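PDB 2OHW: YueI protein from Bacillus subtilis, which is of unknown function and belongs to the DUF1694 family of uncharacterised proteins. Local coordinates for residues A[40-43]-A[44-47]; A[46-49]-A[50-54]. All coordinates share one frame; numbering follows the deposited sequence.

Contacts 1 and 2 follow each other along one run of chain, sharing Val46 and Leu47, with their centres about 8 Å apart. In contact 1 strand 37-42 turns into the short helix 43-46; in contact 2 the loop beyond that helix folds back on itself and leads into helix 53-60. The first is buried, the second lies at the surface. They touch where Gln45 O packs against Tyr52 CE2, 3.3 Å away. Asp123 joins them as well, since its carboxylate takes a hydrogen bond from Gln45 NE2 through one oxygen and bonds Tyr52 OH through the other. With the function unassigned, neither contact can be tied to an active site.

Contact 1 of 2, residues A[40-43]-A[44-47]; sequences ALTK and GQVL
Thr42 and Gln45 grip each other reciprocally, each side chain bonding to the other's backbone N-H. Thr42 OG1 sits between its own backbone N and carbonyl carbon (chi1 67°), which turns it to the start of the helix, where it accepts from Gln45 N at 3.0 Å. In return the extended Gln45 side chain passes obliquely by Thr42, CG lying 3.3 Å from Thr42 OG1, and brings OE1 back to Thr42 N, also at 3.0 Å. That N-H meets a lone pair of OE1 in the plane of the amide, with a C=O...N angle of 136°. A water donates to both Gln45 OE1 and Ala40 O, giving the amide oxygen a second partner. Gln45 NE2 is held by Ile121 O and Asp123, fixing the amide's rotation, while Thr42 OG1 also bonds Ser129. Nearby, Leu41 lies across the Gln45 side chain at about a right angle, CD2 3.7 Å from OE1, and its CB packs on Val46 CG2 at 3.9 Å. Val46 N donates to Thr42 O, the first i to i+4 bond of the turn. This is a capping box, with Thr42 as N-cap of helix 43-46 directly at the end of strand 37-42.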
loop_
_atom_site.group_PDB
_atom_site.type_symbol
_atom_site.label_atom_id
_atom_site.label_comp_id
_atom_site.label_asym_id
_atom_site.label_seq_id
_atom_site.Cartn_x
_atom_site.Cartn_y
_atom_site.Cartn_z
ATOM N N ALA A 40 -3.272 -1.383 -1.084
ATOM C CA ALA A 40 -1.840 -1.259 -1.302
ATOM C C ALA A 40 -1.578 -1.136 -2.794
ATOM O O ALA A 40 -2.249 -1.797 -3.600
ATOM C CB ALA A 40 -1.126 -2.458 -0.725
ATOM N N LEU A 41 -0.622 -0.280 -3.163
ATOM C CA LEU A 41 -0.193 -0.109 -4.561
ATOM C C LEU A 41 1.280 -0.463 -4.648
ATOM O O LEU A 41 2.053 -0.124 -3.723
ATOM C CB LEU A 41 -0.337 1.343 -4.975
ATOM C CG LEU A 41 -1.740 1.919 -5.160
ATOM C CD1 LEU A 41 -1.609 3.390 -5.558
ATOM C CD2 LEU A 41 -2.563 1.177 -6.161
ATOM N N THR A 42 1.693 -1.127 -5.733
ATOM C CA THR A 42 3.119 -1.377 -5.930
ATOM C C THR A 42 3.824 -0.067 -6.282
ATOM O O THR A 42 3.183 0.915 -6.705
ATOM C CB THR A 42 3.400 -2.368 -7.077
ATOM O OG1 THR A 42 3.033 -1.773 -8.331
ATOM C CG2 THR A 42 2.660 -3.681 -6.865
ATOM N N LYS A 43 5.149 -0.054 -6.129
ATOM C CA LYS A 43 5.933 1.098 -6.597
ATOM C C LYS A 43 5.648 1.384 -8.074
ATOM O O LYS A 43 5.486 2.537 -8.467
ATOM C CB LYS A 43 7.424 0.893 -6.332
ATOM C CG LYS A 43 7.797 1.002 -4.862
ATOM C CD LYS A 43 9.259 0.592 -4.604
ATOM C CE LYS A 43 10.208 1.412 -5.451
ATOM N NZ LYS A 43 10.157 2.838 -5.052
ATOM N N GLY A 44 5.547 0.330 -8.880
ATOM C CA GLY A 44 5.261 0.513 -10.299
ATOM C C GLY A 44 3.933 1.208 -10.551
ATOM O O GLY A 44 3.833 2.059 -11.420
ATOM N N GLN A 45 2.904 0.839 -9.784
ATOM C CA GLN A 45 1.615 1.527 -9.882
ATOM C C GLN A 45 1.718 2.980 -9.428
ATOM O O GLN A 45 1.136 3.882 -10.048
ATOM C CB GLN A 45 0.553 0.758 -9.085
ATOM C CG GLN A 45 0.235 -0.593 -9.703
ATOM C CD GLN A 45 -0.771 -1.372 -8.868
ATOM O OE1 GLN A 45 -0.588 -1.545 -7.667
ATOM N NE2 GLN A 45 -1.846 -1.851 -9.513
ATOM N N VAL A 46 2.436 3.241 -8.338
ATOM C CA VAL A 46 2.550 4.642 -7.895
ATOM C C VAL A 46 3.237 5.494 -8.979
ATOM O O VAL A 46 2.936 6.688 -9.136
ATOM C CB VAL A 46 3.271 4.749 -6.537
ATOM C CG1 VAL A 46 3.545 6.210 -6.163
ATOM C CG2 VAL A 46 2.418 4.092 -5.470
ATOM N N LEU A 47 4.152 4.875 -9.721
ATOM C CA LEU A 47 4.901 5.588 -10.767
ATOM C C LEU A 47 4.080 5.870 -12.021
ATOM O O LEU A 47 4.542 6.602 -12.908
ATOM C CB LEU A 47 6.180 4.824 -11.118
ATOM C CG LEU A 47 7.273 4.787 -10.037
ATOM C CD1 LEU A 47 8.316 3.697 -10.309
ATOM C CD2 LEU A 47 7.932 6.146 -9.814
HETATM O O HOH W 1 -2.512 -2.684 -6.116
#

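Contact 2 of 2, residues A[46-49]-A[50-54]; sequences VLRS and KPYKE
Arg48 reaches forward along the chain to Lys50, Pro51 and Tyr52, its side chain bridging the bend that the backbone makes at Ser49. Beyond CB, CG stands anti to the backbone N (chi1 -169°), which sends the chain out past Lys50 O, 3.9 Å from CG. CD comes over the phenol end of Tyr52, 3.8 Å from its OH. There the chain bends (chi3 84°), and this turn lays the guanidinium flat over the ring. NE makes the shortest bond of the contact, donating to Lys50 O at 2.7 Å, with the oxygen almost in the guanidinium plane. Next, CZ sits nearly above the centre of the Tyr52 ring, 3.8 Å from its centroid; the two planes are only 8° apart, so this is a stacked cation-pi pair. NH1 continues over the rim of the ring, 3.7 Å from Tyr52 CE1. NH2 has three partners near the guanidinium plane: weak bonds to Lys50 O and Pro51 O, the latter at 3.4 Å, and a water that also accepts from Lys53 N and weakly reaches Glu54 OE1. Tyr52 is itself fixed, its OH by Asp123 and its backbone N by the hydroxyl of Tyr81 on helix 75-87. Carbonyl oxygens and water thus take the edge of the guanidinium while the aromatic ring takes a face, two modes of contact that do not compete. The chemistry implies a cation held in place without direct carboxylate pairing within this stretch: Glu54 OE1 stays 5.4 Å from Arg48 NH2, linked to it only weakly, through the water, and its negative charge would probably still favour the positive charge of Arg48.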
loop_
_atom_site.group_PDB
_atom_site.type_symbol
_atom_site.label_atom_id
_atom_site.label_comp_id
_atom_site.label_asym_id
_atom_site.label_seq_id
_atom_site.Cartn_x
_atom_site.Cartn_y
_atom_site.Cartn_z
ATOM N N VAL A 46 2.436 3.241 -8.338
ATOM C CA VAL A 46 2.550 4.642 -7.895
ATOM C C VAL A 46 3.237 5.494 -8.979
ATOM O O VAL A 46 2.936 6.688 -9.136
ATOM C CB VAL A 46 3.271 4.749 -6.537
ATOM C CG1 VAL A 46 3.545 6.210 -6.163
ATOM C CG2 VAL A 46 2.418 4.092 -5.470
ATOM N N LEU A 47 4.152 4.875 -9.721
ATOM C CA LEU A 47 4.901 5.588 -10.767
ATOM C C LEU A 47 4.080 5.870 -12.021
ATOM O O LEU A 47 4.542 6.602 -12.908
ATOM C CB LEU A 47 6.180 4.824 -11.118
ATOM C CG LEU A 47 7.273 4.787 -10.037
ATOM C CD1 LEU A 47 8.316 3.697 -10.309
ATOM C CD2 LEU A 47 7.932 6.146 -9.814
ATOM N N ARG A 48 2.868 5.323 -12.107
ATOM C CA ARG A 48 1.982 5.599 -13.242
ATOM C C ARG A 48 1.620 7.088 -13.253
ATOM O O ARG A 48 1.304 7.664 -12.206
ATOM C CB ARG A 48 0.724 4.727 -13.183
ATOM C CG ARG A 48 -0.119 4.767 -14.455
ATOM C CD ARG A 48 -1.432 4.011 -14.288
ATOM N NE ARG A 48 -2.481 4.813 -13.664
ATOM C CZ ARG A 48 -3.775 4.501 -13.678
ATOM N NH1 ARG A 48 -4.194 3.398 -14.283
ATOM N NH2 ARG A 48 -4.661 5.299 -13.094
ATOM N N SER A 49 1.691 7.699 -14.434
ATOM C CA SER A 49 1.467 9.141 -14.585
ATOM C C SER A 49 0.134 9.603 -13.995
ATOM O O SER A 49 0.092 10.546 -13.197
ATOM C CB SER A 49 1.580 9.544 -16.060
ATOM O OG SER A 49 2.825 9.119 -16.590
ATOM N N LYS A 50 -0.946 8.924 -14.371
ATOM C CA LYS A 50 -2.254 9.201 -13.799
ATOM C C LYS A 50 -2.461 8.464 -12.472
ATOM O O LYS A 50 -2.322 7.238 -12.421
ATOM C CB LYS A 50 -3.364 8.833 -14.786
ATOM C CG LYS A 50 -4.698 9.509 -14.487
ATOM C CD LYS A 50 -4.640 11.010 -14.757
ATOM C CE LYS A 50 -5.839 11.730 -14.169
ATOM N NZ LYS A 50 -5.560 13.185 -13.976
ATOM N N PRO A 51 -2.803 9.202 -11.395
ATOM C CA PRO A 51 -3.039 8.539 -10.110
ATOM C C PRO A 51 -4.270 7.640 -10.148
ATOM O O PRO A 51 -5.197 7.878 -10.930
ATOM C CB PRO A 51 -3.250 9.705 -9.136
ATOM C CG PRO A 51 -3.669 10.840 -9.981
ATOM C CD PRO A 51 -2.962 10.668 -11.290
ATOM N N TYR A 52 -4.275 6.607 -9.315
ATOM C CA TYR A 52 -5.381 5.665 -9.308
ATOM C C TYR A 52 -6.616 6.216 -8.587
ATOM O O TYR A 52 -6.584 6.517 -7.379
ATOM C CB TYR A 52 -4.951 4.336 -8.679
ATOM C CG TYR A 52 -4.127 3.440 -9.588
ATOM C CD1 TYR A 52 -4.709 2.374 -10.264
ATOM C CD2 TYR A 52 -2.763 3.655 -9.750
ATOM C CE1 TYR A 52 -3.932 1.548 -11.094
ATOM C CE2 TYR A 52 -1.990 2.843 -10.549
ATOM C CZ TYR A 52 -2.581 1.800 -11.225
ATOM O OH TYR A 52 -1.787 1.006 -12.033
ATOM N N LYS A 53 -7.719 6.304 -9.321
ATOM C CA LYS A 53 -9.000 6.696 -8.721
ATOM C C LYS A 53 -9.469 5.724 -7.626
ATOM O O LYS A 53 -10.190 6.124 -6.718
ATOM C CB LYS A 53 -10.077 6.855 -9.800
ATOM C CG LYS A 53 -11.336 7.586 -9.331
ATOM C CD LYS A 53 -11.054 9.030 -8.893
ATOM C CE LYS A 53 -12.178 9.544 -8.002
ATOM N NZ LYS A 53 -12.008 10.988 -7.684
ATOM N N GLU A 54 -9.043 4.462 -7.708
ATOM C CA GLU A 54 -9.374 3.473 -6.686
ATOM C C GLU A 54 -8.761 3.831 -5.342
ATOM O O GLU A 54 -9.363 3.585 -4.300
ATOM C CB GLU A 54 -8.917 2.073 -7.109
ATOM C CG GLU A 54 -9.641 1.543 -8.354
ATOM C CD GLU A 54 -8.964 1.893 -9.668
ATOM O OE1 GLU A 54 -8.100 2.785 -9.717
ATOM O OE2 GLU A 54 -9.319 1.271 -10.687
HETATM O O HOH W 2 -7.559 5.225 -12.093
#